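Local coordinates for lipoprotein (Mycoplasma mycoides subsp. capri, PDB 7ADK) that probably acts as a membrane-anchored peptidase of the chymotrypsin-like PA clan on the mycoplasma surface, at residues B[267-272]-B[641-646]; B[290-295]-B[424-429]; B[310-315]-B[380-385]; B[636-641]-B[663-668]. One frame throughout, in Å; residues are numbered along the deposited sequence.

Interaction 1 (B[267-272]-B[641-646]); sequences SVVDSL and YKDFYL
Y645 carries CG anti to its carbonyl carbon, beside the backbone N (chi1 -66°), and sets its ring plane nearly perpendicular to the plane through CA, CB and CG (chi2 -93°), so the ring reaches across to 267-269 with its hydroxyl leading. D643 has CG anti to the backbone N (chi1 -176°), and V269 has CG1 between the backbone N and the carbonyl carbon, with CG2 anti to the N. Here the loop before strand 289-293 meets the loop leading into helix 651-655. The phenol is tied at its tip: Y645 OH donates to S267 O over 2.8 Å, coming in from above the carbonyl plane and not along a lone pair. V269 and the ring run antiparallel alongside each other, V269 CB lying 3.5 Å from Y645 CD2, and the V269 backbone N sits over one face toward the rim. F644 CD2 lies 3.7 Å above the plane of the Y645 ring on the opposite face. V268 crosses at about a right angle, its CG2 4.0 Å from Y645 CE1. V269 CG2 rests 3.4 Å from D643 OD2. D643 divides its work: OD1, in plane at the edge of the Y645 ring, accepts Y645 N at 3.2 Å to make an Asx turn, while OD2 is hydrogen-bonded to S663. Beside it, D270 OD1 stands 4.2 Å from D643 OD2, and D270 OD2 is hydrogen-bonded to Y673 OH. Both acids are buried, so hydroxyl partners probably ease the repulsion between them, and their closeness could raise the pKa of one.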
# COMPACT_ATOMS: atom_id res chain seq x y z
N SER B 267 5.90 -12.43 5.39
CA SER B 267 6.24 -11.29 6.27
C SER B 267 5.42 -9.98 6.16
O SER B 267 4.74 -9.70 5.17
CB SER B 267 7.72 -10.99 6.07
OG SER B 267 8.15 -9.82 6.70
N VAL B 268 5.58 -9.10 7.16
CA VAL B 268 5.42 -7.64 7.04
C VAL B 268 6.31 -7.02 5.94
O VAL B 268 7.09 -7.74 5.32
CB VAL B 268 5.46 -6.99 8.45
CG1 VAL B 268 6.85 -6.93 9.06
CG2 VAL B 268 4.86 -5.59 8.53
N VAL B 269 6.14 -5.74 5.61
CA VAL B 269 6.52 -5.21 4.28
C VAL B 269 7.15 -3.81 4.17
O VAL B 269 7.85 -3.55 3.20
CB VAL B 269 5.27 -5.25 3.40
CG1 VAL B 269 4.25 -4.21 3.85
CG2 VAL B 269 5.60 -4.96 1.95
N ASP B 270 6.91 -2.87 5.08
CA ASP B 270 7.43 -1.49 4.95
C ASP B 270 8.05 -1.01 6.27
O ASP B 270 8.43 0.14 6.38
CB ASP B 270 6.34 -0.49 4.47
CG ASP B 270 5.67 -0.67 3.09
OD1 ASP B 270 6.37 -0.90 2.08
OD2 ASP B 270 4.43 -0.48 3.01
N SER B 271 8.14 -1.88 7.27
CA SER B 271 8.45 -1.56 8.67
C SER B 271 9.77 -2.18 9.10
O SER B 271 10.13 -3.24 8.61
CB SER B 271 7.31 -2.03 9.56
OG SER B 271 7.50 -1.54 10.87
N LEU B 272 10.51 -1.53 10.00
CA LEU B 272 11.79 -2.01 10.56
C LEU B 272 11.62 -2.41 12.03
O LEU B 272 11.31 -1.56 12.86
CB LEU B 272 12.85 -0.90 10.49
CG LEU B 272 13.09 -0.28 9.12
CD1 LEU B 272 14.15 0.82 9.24
CD2 LEU B 272 13.50 -1.32 8.09
N TYR B 641 3.05 -5.36 -6.60
CA TYR B 641 1.77 -5.87 -7.10
C TYR B 641 1.03 -6.79 -6.11
O TYR B 641 -0.18 -6.67 -5.96
CB TYR B 641 2.00 -6.57 -8.45
CG TYR B 641 0.71 -7.02 -9.12
CD1 TYR B 641 -0.17 -6.07 -9.67
CD2 TYR B 641 0.37 -8.39 -9.15
CE1 TYR B 641 -1.39 -6.48 -10.23
CE2 TYR B 641 -0.85 -8.80 -9.71
CZ TYR B 641 -1.74 -7.84 -10.23
OH TYR B 641 -2.94 -8.23 -10.74
N LYS B 642 1.75 -7.66 -5.39
CA LYS B 642 1.17 -8.55 -4.35
C LYS B 642 1.32 -8.04 -2.91
O LYS B 642 1.09 -8.77 -1.95
CB LYS B 642 1.62 -10.00 -4.55
CG LYS B 642 1.30 -10.50 -5.97
CD LYS B 642 1.24 -12.03 -6.10
CE LYS B 642 -0.07 -12.58 -5.52
NZ LYS B 642 -0.15 -14.05 -5.71
N ASP B 643 1.68 -6.77 -2.73
CA ASP B 643 1.75 -6.11 -1.42
C ASP B 643 0.35 -5.87 -0.84
O ASP B 643 -0.35 -4.91 -1.19
CB ASP B 643 2.58 -4.82 -1.57
CG ASP B 643 2.82 -4.05 -0.27
OD1 ASP B 643 2.11 -4.32 0.73
OD2 ASP B 643 3.74 -3.21 -0.27
N PHE B 644 -0.07 -6.77 0.05
CA PHE B 644 -1.40 -6.82 0.65
C PHE B 644 -1.61 -5.88 1.85
O PHE B 644 -2.72 -5.80 2.38
CB PHE B 644 -1.68 -8.28 1.04
CG PHE B 644 -0.67 -8.94 1.95
CD1 PHE B 644 0.36 -9.73 1.41
CD2 PHE B 644 -0.79 -8.81 3.35
CE1 PHE B 644 1.23 -10.43 2.27
CE2 PHE B 644 0.07 -9.51 4.19
CZ PHE B 644 1.07 -10.32 3.65
N TYR B 645 -0.58 -5.17 2.29
CA TYR B 645 -0.69 -4.26 3.44
C TYR B 645 -1.23 -2.88 3.07
O TYR B 645 -1.74 -2.17 3.93
CB TYR B 645 0.67 -4.10 4.09
CG TYR B 645 1.22 -5.35 4.73
CD1 TYR B 645 0.97 -5.57 6.09
CD2 TYR B 645 1.96 -6.28 3.98
CE1 TYR B 645 1.44 -6.73 6.71
CE2 TYR B 645 2.46 -7.44 4.60
CZ TYR B 645 2.14 -7.68 5.95
OH TYR B 645 2.50 -8.85 6.52
N LEU B 646 -1.16 -2.51 1.79
CA LEU B 646 -1.78 -1.32 1.23
C LEU B 646 -3.31 -1.37 1.39
O LEU B 646 -3.94 -2.34 0.96
CB LEU B 646 -1.39 -1.20 -0.25
CG LEU B 646 0.11 -0.98 -0.50
CD1 LEU B 646 0.44 -1.19 -1.97
CD2 LEU B 646 0.54 0.44 -0.14

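Interaction 2 (B[290-295]-B[424-429])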
# COMPACT_ATOMS: atom_id res chain seq x y z
N GLU B 290 17.74 -3.55 -7.56
CA GLU B 290 18.42 -3.27 -8.83
C GLU B 290 17.59 -3.65 -10.04
O GLU B 290 16.81 -4.61 -10.00
CB GLU B 290 19.83 -3.88 -8.85
CG GLU B 290 19.82 -5.40 -8.67
CD GLU B 290 20.97 -6.14 -9.37
OE1 GLU B 290 21.89 -5.48 -9.92
OE2 GLU B 290 20.93 -7.39 -9.38
N GLU B 291 17.79 -2.91 -11.13
CA GLU B 291 17.12 -3.06 -12.42
C GLU B 291 18.16 -3.09 -13.55
O GLU B 291 19.06 -2.25 -13.58
CB GLU B 291 16.12 -1.92 -12.67
CG GLU B 291 14.98 -1.75 -11.64
CD GLU B 291 15.13 -0.51 -10.72
OE1 GLU B 291 16.16 -0.38 -10.03
OE2 GLU B 291 14.21 0.33 -10.68
N TYR B 292 18.00 -4.00 -14.50
CA TYR B 292 18.70 -4.00 -15.78
C TYR B 292 17.70 -3.91 -16.93
O TYR B 292 16.85 -4.79 -17.05
CB TYR B 292 19.52 -5.29 -15.93
CG TYR B 292 20.59 -5.50 -14.89
CD1 TYR B 292 21.68 -4.63 -14.86
CD2 TYR B 292 20.48 -6.54 -13.94
CE1 TYR B 292 22.70 -4.79 -13.92
CE2 TYR B 292 21.49 -6.67 -12.96
CZ TYR B 292 22.59 -5.80 -12.95
OH TYR B 292 23.51 -5.86 -11.96
N LYS B 293 17.78 -2.88 -17.77
CA LYS B 293 16.80 -2.64 -18.83
C LYS B 293 17.40 -2.97 -20.20
O LYS B 293 18.48 -2.49 -20.53
CB LYS B 293 16.26 -1.20 -18.70
CG LYS B 293 14.76 -1.15 -19.01
CD LYS B 293 14.18 0.27 -18.88
CE LYS B 293 12.64 0.25 -18.93
NZ LYS B 293 12.07 1.59 -19.24
N THR B 294 16.73 -3.81 -20.98
CA THR B 294 17.26 -4.40 -22.23
C THR B 294 16.72 -3.77 -23.52
O THR B 294 17.28 -4.01 -24.58
CB THR B 294 16.98 -5.91 -22.27
OG1 THR B 294 15.62 -6.13 -22.00
CG2 THR B 294 17.80 -6.67 -21.25
N SER B 295 15.67 -2.96 -23.45
CA SER B 295 14.98 -2.37 -24.63
C SER B 295 14.38 -3.38 -25.62
O SER B 295 14.39 -3.14 -26.83
CB SER B 295 15.83 -1.30 -25.33
OG SER B 295 15.06 -0.53 -26.22
N GLY B 424 15.90 -7.54 -9.38
CA GLY B 424 16.21 -8.45 -8.28
C GLY B 424 16.75 -7.70 -7.08
O GLY B 424 16.36 -6.56 -6.82
N THR B 425 17.59 -8.33 -6.27
CA THR B 425 18.19 -7.66 -5.13
C THR B 425 19.64 -8.10 -4.93
O THR B 425 20.05 -9.18 -5.36
CB THR B 425 17.35 -7.90 -3.87
OG1 THR B 425 16.04 -7.47 -4.10
CG2 THR B 425 17.83 -7.11 -2.66
N MET B 426 20.44 -7.23 -4.33
CA MET B 426 21.84 -7.48 -3.99
C MET B 426 22.18 -6.96 -2.60
O MET B 426 21.48 -6.12 -2.04
CB MET B 426 22.81 -6.79 -4.97
CG MET B 426 22.45 -6.88 -6.43
SD MET B 426 23.82 -6.63 -7.58
CE MET B 426 24.08 -4.83 -7.50
N TRP B 427 23.30 -7.41 -2.07
CA TRP B 427 23.99 -6.75 -0.97
C TRP B 427 25.42 -6.43 -1.35
O TRP B 427 26.06 -7.14 -2.13
CB TRP B 427 23.95 -7.60 0.29
CG TRP B 427 24.67 -8.90 0.20
CD1 TRP B 427 25.93 -9.14 0.63
CD2 TRP B 427 24.21 -10.15 -0.40
NE1 TRP B 427 26.29 -10.42 0.34
CE2 TRP B 427 25.27 -11.11 -0.28
CE3 TRP B 427 23.02 -10.58 -1.00
CZ2 TRP B 427 25.19 -12.41 -0.76
CZ3 TRP B 427 22.92 -11.90 -1.46
CH2 TRP B 427 23.99 -12.81 -1.35
N ILE B 428 25.94 -5.35 -0.80
CA ILE B 428 27.35 -5.00 -0.86
C ILE B 428 28.12 -6.02 -0.00
O ILE B 428 27.80 -6.20 1.18
CB ILE B 428 27.51 -3.52 -0.46
CG1 ILE B 428 28.79 -2.90 -1.02
CG2 ILE B 428 27.38 -3.25 1.05
CD1 ILE B 428 28.67 -1.37 -1.02
N MET B 429 29.11 -6.71 -0.57
CA MET B 429 29.93 -7.65 0.18
C MET B 429 31.38 -7.23 0.29
O MET B 429 31.99 -7.42 1.34
CB MET B 429 29.75 -9.07 -0.34
CG MET B 429 30.46 -9.41 -1.64
SD MET B 429 30.76 -11.18 -1.87
CE MET B 429 29.10 -11.70 -2.28
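E290 O is gripped by two donors: G424 N, at 3.1 Å, and the hydroxyl of S423. The amide of G424 comes in the carbonyl plane with an N-H...O angle of 158°. In return E290 N gives a weak bond to G424 O, 3.4 Å long, which completes an antiparallel hydrogen-bonded pair between strand 289-293 and strand 421-433, within the large antiparallel sheet that also pairs 289-293 with 461-467. G424 O also takes a weak bond from T425 OG1, a hydroxyl whose stronger partner is the backbone N of Y637. Above this pair E290 sends its side chain, extended beyond CG, at about a right angle across M426. The carboxylate lies against the thioether: E290 OE1 is 3.2 Å from M426 SD, and E290 OE2 is 3.4 Å from M426 CG. M426 comes alongside because its CG sits beside the backbone N (chi1 -43°) and the chain bends at chi3. Two residues on, Y292 OH reaches back to E290 OE1 in a weak bond of 2.6 Å. F445, T447 and L464 of the neighbouring strands also touch M426. A carboxylate buried against sulphur and methylene groups, with a phenol as weak partner, would probably have a raised pKa.

Interaction 3 (B[310-315]-B[380-385]); sequences YEKEIE and ESEYQK
K312 and E382 cross obliquely, hydrocarbon against hydrocarbon: the lysine, bent at chi2, lays CD 3.8 Å from E382 CG, and its amine runs on past the base of the glutamate. That amine is spent within the helix. K312 NZ makes a salt bridge of 2.8 Å with E311 OE2, on the syn lone pair of that oxygen, and stays 6.1 Å from E382 OE2, so no bridge forms to the loop. E311 reaches its place with CG anti to the backbone N (chi1 -178°) and a bend at chi2, and crosses E382 at about a right angle, the two carboxylate planes 42° apart. Its second oxygen, E311 OE1, stands 4.0 Å from E382 OE1. E315, extended beyond CG, comes up to the same atom, its OE2 4.1 Å from E382 OE1 and its carboxylate plane turned 75° from that of E382. Three acids, with D319 close to E315 as a fourth, thus crowd together with K312 beside them, a repulsion that solvent at this surface probably screens. The one hydrogen bond between the segments is on the other flank: S381 OG donates to E313 OE2 at 2.6 Å, meeting it from above the carboxylate plane. S381 CB also lies 3.3 Å from K312 O, against the backbone of the last turn. The arrangement is that of a helix C-terminus lined by an irregular segment: helix 299-313 ends, an inverse gamma turn centred on I314 follows, and S381 and E382, in the loop after helix 361-375, run past.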
# COMPACT_ATOMS: atom_id res chain seq x y z
N TYR B 310 4.59 -27.54 -27.81
CA TYR B 310 4.60 -28.90 -27.24
C TYR B 310 3.32 -29.19 -26.45
O TYR B 310 2.74 -30.26 -26.61
CB TYR B 310 5.86 -29.12 -26.38
CG TYR B 310 7.19 -29.09 -27.11
CD1 TYR B 310 8.31 -28.50 -26.50
CD2 TYR B 310 7.33 -29.70 -28.37
CE1 TYR B 310 9.56 -28.51 -27.14
CE2 TYR B 310 8.58 -29.69 -29.03
CZ TYR B 310 9.69 -29.09 -28.41
OH TYR B 310 10.89 -29.09 -29.05
N GLU B 311 2.80 -28.23 -25.68
CA GLU B 311 1.48 -28.35 -25.04
C GLU B 311 0.36 -28.58 -26.07
O GLU B 311 -0.49 -29.45 -25.85
CB GLU B 311 1.20 -27.13 -24.15
CG GLU B 311 -0.14 -27.18 -23.41
CD GLU B 311 -1.33 -26.58 -24.19
OE1 GLU B 311 -2.29 -27.31 -24.48
OE2 GLU B 311 -1.35 -25.36 -24.48
N LYS B 312 0.36 -27.88 -27.22
CA LYS B 312 -0.63 -28.06 -28.29
C LYS B 312 -0.61 -29.49 -28.83
O LYS B 312 -1.68 -30.10 -28.91
CB LYS B 312 -0.45 -27.06 -29.44
CG LYS B 312 -0.76 -25.57 -29.20
CD LYS B 312 -1.55 -25.22 -27.95
CE LYS B 312 -1.46 -23.72 -27.67
NZ LYS B 312 -1.99 -23.35 -26.33
N GLU B 313 0.55 -30.00 -29.25
CA GLU B 313 0.57 -31.12 -30.20
C GLU B 313 1.33 -32.40 -29.78
O GLU B 313 1.25 -33.40 -30.49
CB GLU B 313 0.92 -30.59 -31.61
CG GLU B 313 0.46 -31.45 -32.80
CD GLU B 313 -0.99 -31.97 -32.74
OE1 GLU B 313 -1.27 -33.04 -33.32
OE2 GLU B 313 -1.86 -31.34 -32.11
N ILE B 314 1.92 -32.45 -28.59
CA ILE B 314 2.18 -33.73 -27.89
C ILE B 314 0.86 -34.15 -27.22
O ILE B 314 0.66 -34.01 -26.01
CB ILE B 314 3.41 -33.66 -26.95
CG1 ILE B 314 4.68 -33.17 -27.67
CG2 ILE B 314 3.69 -35.01 -26.28
CD1 ILE B 314 5.13 -33.98 -28.88
N GLU B 315 -0.10 -34.57 -28.04
CA GLU B 315 -1.50 -34.74 -27.67
C GLU B 315 -2.21 -35.77 -28.55
O GLU B 315 -1.90 -35.94 -29.73
CB GLU B 315 -2.18 -33.37 -27.73
CG GLU B 315 -3.61 -33.36 -27.21
CD GLU B 315 -4.16 -31.94 -27.09
OE1 GLU B 315 -5.06 -31.56 -27.87
OE2 GLU B 315 -3.73 -31.19 -26.21
N GLU B 380 -2.82 -25.76 -34.82
CA GLU B 380 -3.61 -24.78 -34.07
C GLU B 380 -4.47 -25.42 -32.95
O GLU B 380 -5.62 -25.07 -32.73
CB GLU B 380 -4.42 -23.92 -35.06
CG GLU B 380 -5.55 -24.60 -35.85
CD GLU B 380 -5.13 -25.29 -37.16
OE1 GLU B 380 -4.04 -25.89 -37.26
OE2 GLU B 380 -5.97 -25.32 -38.06
N SER B 381 -3.94 -26.42 -32.25
CA SER B 381 -4.66 -27.45 -31.48
C SER B 381 -5.41 -27.00 -30.21
O SER B 381 -5.86 -27.84 -29.43
CB SER B 381 -3.67 -28.58 -31.13
OG SER B 381 -2.83 -28.88 -32.22
N GLU B 382 -5.58 -25.70 -29.97
CA GLU B 382 -6.35 -25.13 -28.85
C GLU B 382 -7.11 -23.86 -29.25
O GLU B 382 -6.76 -23.20 -30.23
CB GLU B 382 -5.44 -24.82 -27.65
CG GLU B 382 -5.04 -26.05 -26.82
CD GLU B 382 -6.23 -26.77 -26.17
OE1 GLU B 382 -6.04 -27.90 -25.68
OE2 GLU B 382 -7.34 -26.22 -26.12
N TYR B 383 -8.13 -23.51 -28.48
CA TYR B 383 -8.93 -22.30 -28.70
C TYR B 383 -8.09 -21.02 -28.72
O TYR B 383 -7.21 -20.82 -27.88
CB TYR B 383 -10.04 -22.23 -27.63
CG TYR B 383 -9.59 -22.46 -26.20
CD1 TYR B 383 -9.67 -23.75 -25.66
CD2 TYR B 383 -9.12 -21.40 -25.41
CE1 TYR B 383 -9.32 -23.98 -24.32
CE2 TYR B 383 -8.78 -21.62 -24.07
CZ TYR B 383 -8.90 -22.91 -23.51
OH TYR B 383 -8.62 -23.10 -22.20
N GLN B 384 -8.40 -20.11 -29.65
CA GLN B 384 -7.93 -18.74 -29.62
C GLN B 384 -8.72 -17.94 -28.57
O GLN B 384 -9.79 -17.41 -28.85
CB GLN B 384 -8.06 -18.16 -31.02
N LYS B 385 -8.25 -17.95 -27.31
CA LYS B 385 -8.87 -17.26 -26.18
C LYS B 385 -7.95 -17.14 -24.96
O LYS B 385 -7.36 -18.13 -24.51
CB LYS B 385 -10.13 -18.01 -25.79

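Interaction 4 (B[636-641]-B[663-668])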
# COMPACT_ATOMS: atom_id res chain seq x y z
N GLY B 636 15.74 -8.12 -0.08
CA GLY B 636 14.76 -8.32 -1.11
C GLY B 636 13.79 -7.16 -1.18
O GLY B 636 13.26 -6.66 -0.19
N TYR B 637 13.53 -6.77 -2.41
CA TYR B 637 12.46 -5.86 -2.76
C TYR B 637 11.59 -6.57 -3.79
O TYR B 637 11.94 -6.61 -4.97
CB TYR B 637 13.05 -4.54 -3.24
CG TYR B 637 13.98 -3.83 -2.28
CD1 TYR B 637 15.34 -4.18 -2.22
CD2 TYR B 637 13.53 -2.71 -1.56
CE1 TYR B 637 16.26 -3.40 -1.50
CE2 TYR B 637 14.44 -1.92 -0.84
CZ TYR B 637 15.81 -2.25 -0.82
OH TYR B 637 16.70 -1.42 -0.22
N PRO B 638 10.49 -7.22 -3.40
CA PRO B 638 9.54 -7.73 -4.37
C PRO B 638 8.81 -6.57 -5.05
O PRO B 638 8.67 -5.49 -4.48
CB PRO B 638 8.61 -8.64 -3.58
CG PRO B 638 8.64 -8.06 -2.17
CD PRO B 638 10.03 -7.44 -2.04
N THR B 639 8.31 -6.78 -6.26
CA THR B 639 7.38 -5.82 -6.88
C THR B 639 6.16 -5.60 -6.00
O THR B 639 5.66 -6.52 -5.35
CB THR B 639 6.93 -6.29 -8.27
OG1 THR B 639 6.40 -7.59 -8.21
CG2 THR B 639 8.08 -6.28 -9.27
N ALA B 640 5.64 -4.38 -5.98
CA ALA B 640 4.53 -4.01 -5.10
C ALA B 640 3.15 -4.60 -5.50
O ALA B 640 2.17 -4.39 -4.80
CB ALA B 640 4.52 -2.49 -4.99
N TYR B 641 3.05 -5.36 -6.60
CA TYR B 641 1.77 -5.87 -7.10
C TYR B 641 1.03 -6.79 -6.11
O TYR B 641 -0.18 -6.67 -5.96
CB TYR B 641 2.00 -6.57 -8.45
CG TYR B 641 0.71 -7.02 -9.12
CD1 TYR B 641 -0.17 -6.07 -9.67
CD2 TYR B 641 0.37 -8.39 -9.15
CE1 TYR B 641 -1.39 -6.48 -10.23
CE2 TYR B 641 -0.85 -8.80 -9.71
CZ TYR B 641 -1.74 -7.84 -10.23
OH TYR B 641 -2.94 -8.23 -10.74
N SER B 663 8.46 -2.91 -2.81
CA SER B 663 8.27 -2.93 -1.34
C SER B 663 9.57 -3.29 -0.61
O SER B 663 10.40 -3.98 -1.18
CB SER B 663 7.22 -3.96 -0.96
OG SER B 663 6.01 -3.78 -1.65
N LEU B 664 9.76 -2.89 0.65
CA LEU B 664 10.90 -3.27 1.51
C LEU B 664 10.56 -4.48 2.39
O LEU B 664 10.41 -4.37 3.60
CB LEU B 664 11.34 -2.04 2.33
CG LEU B 664 12.57 -2.27 3.24
CD1 LEU B 664 13.89 -2.06 2.51
CD2 LEU B 664 12.53 -1.31 4.41
N TRP B 665 10.41 -5.66 1.78
CA TRP B 665 10.00 -6.89 2.47
C TRP B 665 11.03 -7.36 3.52
O TRP B 665 12.22 -7.07 3.45
CB TRP B 665 9.65 -7.99 1.45
CG TRP B 665 8.48 -8.87 1.77
CD1 TRP B 665 8.51 -10.04 2.45
CD2 TRP B 665 7.08 -8.70 1.39
NE1 TRP B 665 7.25 -10.57 2.53
CE2 TRP B 665 6.32 -9.77 1.94
CE3 TRP B 665 6.37 -7.77 0.61
CZ2 TRP B 665 4.94 -9.86 1.81
CZ3 TRP B 665 4.97 -7.86 0.46
CH2 TRP B 665 4.25 -8.88 1.08
N ILE B 666 10.53 -8.04 4.53
CA ILE B 666 11.18 -8.35 5.81
C ILE B 666 10.91 -9.82 6.17
O ILE B 666 10.53 -10.61 5.32
CB ILE B 666 10.85 -7.22 6.85
CG1 ILE B 666 11.32 -7.40 8.32
CG2 ILE B 666 9.42 -6.68 6.82
CD1 ILE B 666 11.16 -6.16 9.20
N ASN B 667 11.15 -10.19 7.41
CA ASN B 667 10.99 -11.50 8.03
C ASN B 667 10.44 -11.23 9.43
O ASN B 667 11.21 -10.97 10.36
CB ASN B 667 12.40 -12.09 8.05
CG ASN B 667 12.47 -13.45 8.69
OD1 ASN B 667 11.61 -14.29 8.52
ND2 ASN B 667 13.56 -13.75 9.37
N SER B 668 9.13 -11.02 9.54
CA SER B 668 8.46 -10.62 10.79
C SER B 668 6.95 -10.80 10.75
O SER B 668 6.34 -10.86 9.68
CB SER B 668 8.74 -9.15 11.11
OG SER B 668 9.98 -9.06 11.74
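The Y637 ring is met obliquely by two atoms of 663-664: S663 O, 3.4 Å from CD2 of the tyrosine, and L664 CD1, 3.4 Å from its CE2. Y637 and L664 lie side by side and point the same way, the leucine having CG anti to its backbone N (chi1 -178°), which carries the CD1 methyl along the outer half of the ring toward the hydroxyl. Y637 OH is hydrogen-bonded to L287 O. The W665 indole is approached obliquely by P638, the two side chains crossing at about a right angle: P638 CG lies 3.6 Å from W665 CE3, and P638 CD is 3.6 Å from W665 CB. V269 also touches W665, so the indole links this pair of loops, which flank helix 651-655, to a third. The backbones are pinned by one hydrogen bond. S663 N donates to P638 O at 3.1 Å, with an N-H...O angle of 162° and nearly along the C=O axis. The carbonyl of S663 faces the 636-638 backbone: Y637 CA offers it a CA-H...O contact of 3.2 Å, and W665 N, two residues on, reaches it weakly. A640 rests against S663, its CB 3.9 Å from S663 OG, whose hydroxyl is engaged with D643. All the touching residues are buried; P638 has no amide hydrogen to give, and Y637 N is taken by T425 OG1. Between these segments the pairing has one straight N-H...O=C bond, backed by a weak CA-H donor and by contacts of proline and leucine with the two rings.

From the N-terminal side, 267-272 opens interaction 1, which closes only at 641-646, 369 residues later. Within that span strand 289-293 pairs with strand 421-433 in interaction 2, and the long connection between these strands holds interaction 3, where the end of helix 299-313 meets the loop after helix 361-375. Interaction 4 opens at 636-641, sharing Y641 with interaction 1, and closes at 663-668 around helix 651-655, so the two cross along the chain. Their centres are 6 Å apart, and V268 N probably bonds S668 O. Interaction 2 touches interaction 4, joining the antiparallel sheet to these loops, while interaction 3 lies outlying, its centre 36 Å or more from the others.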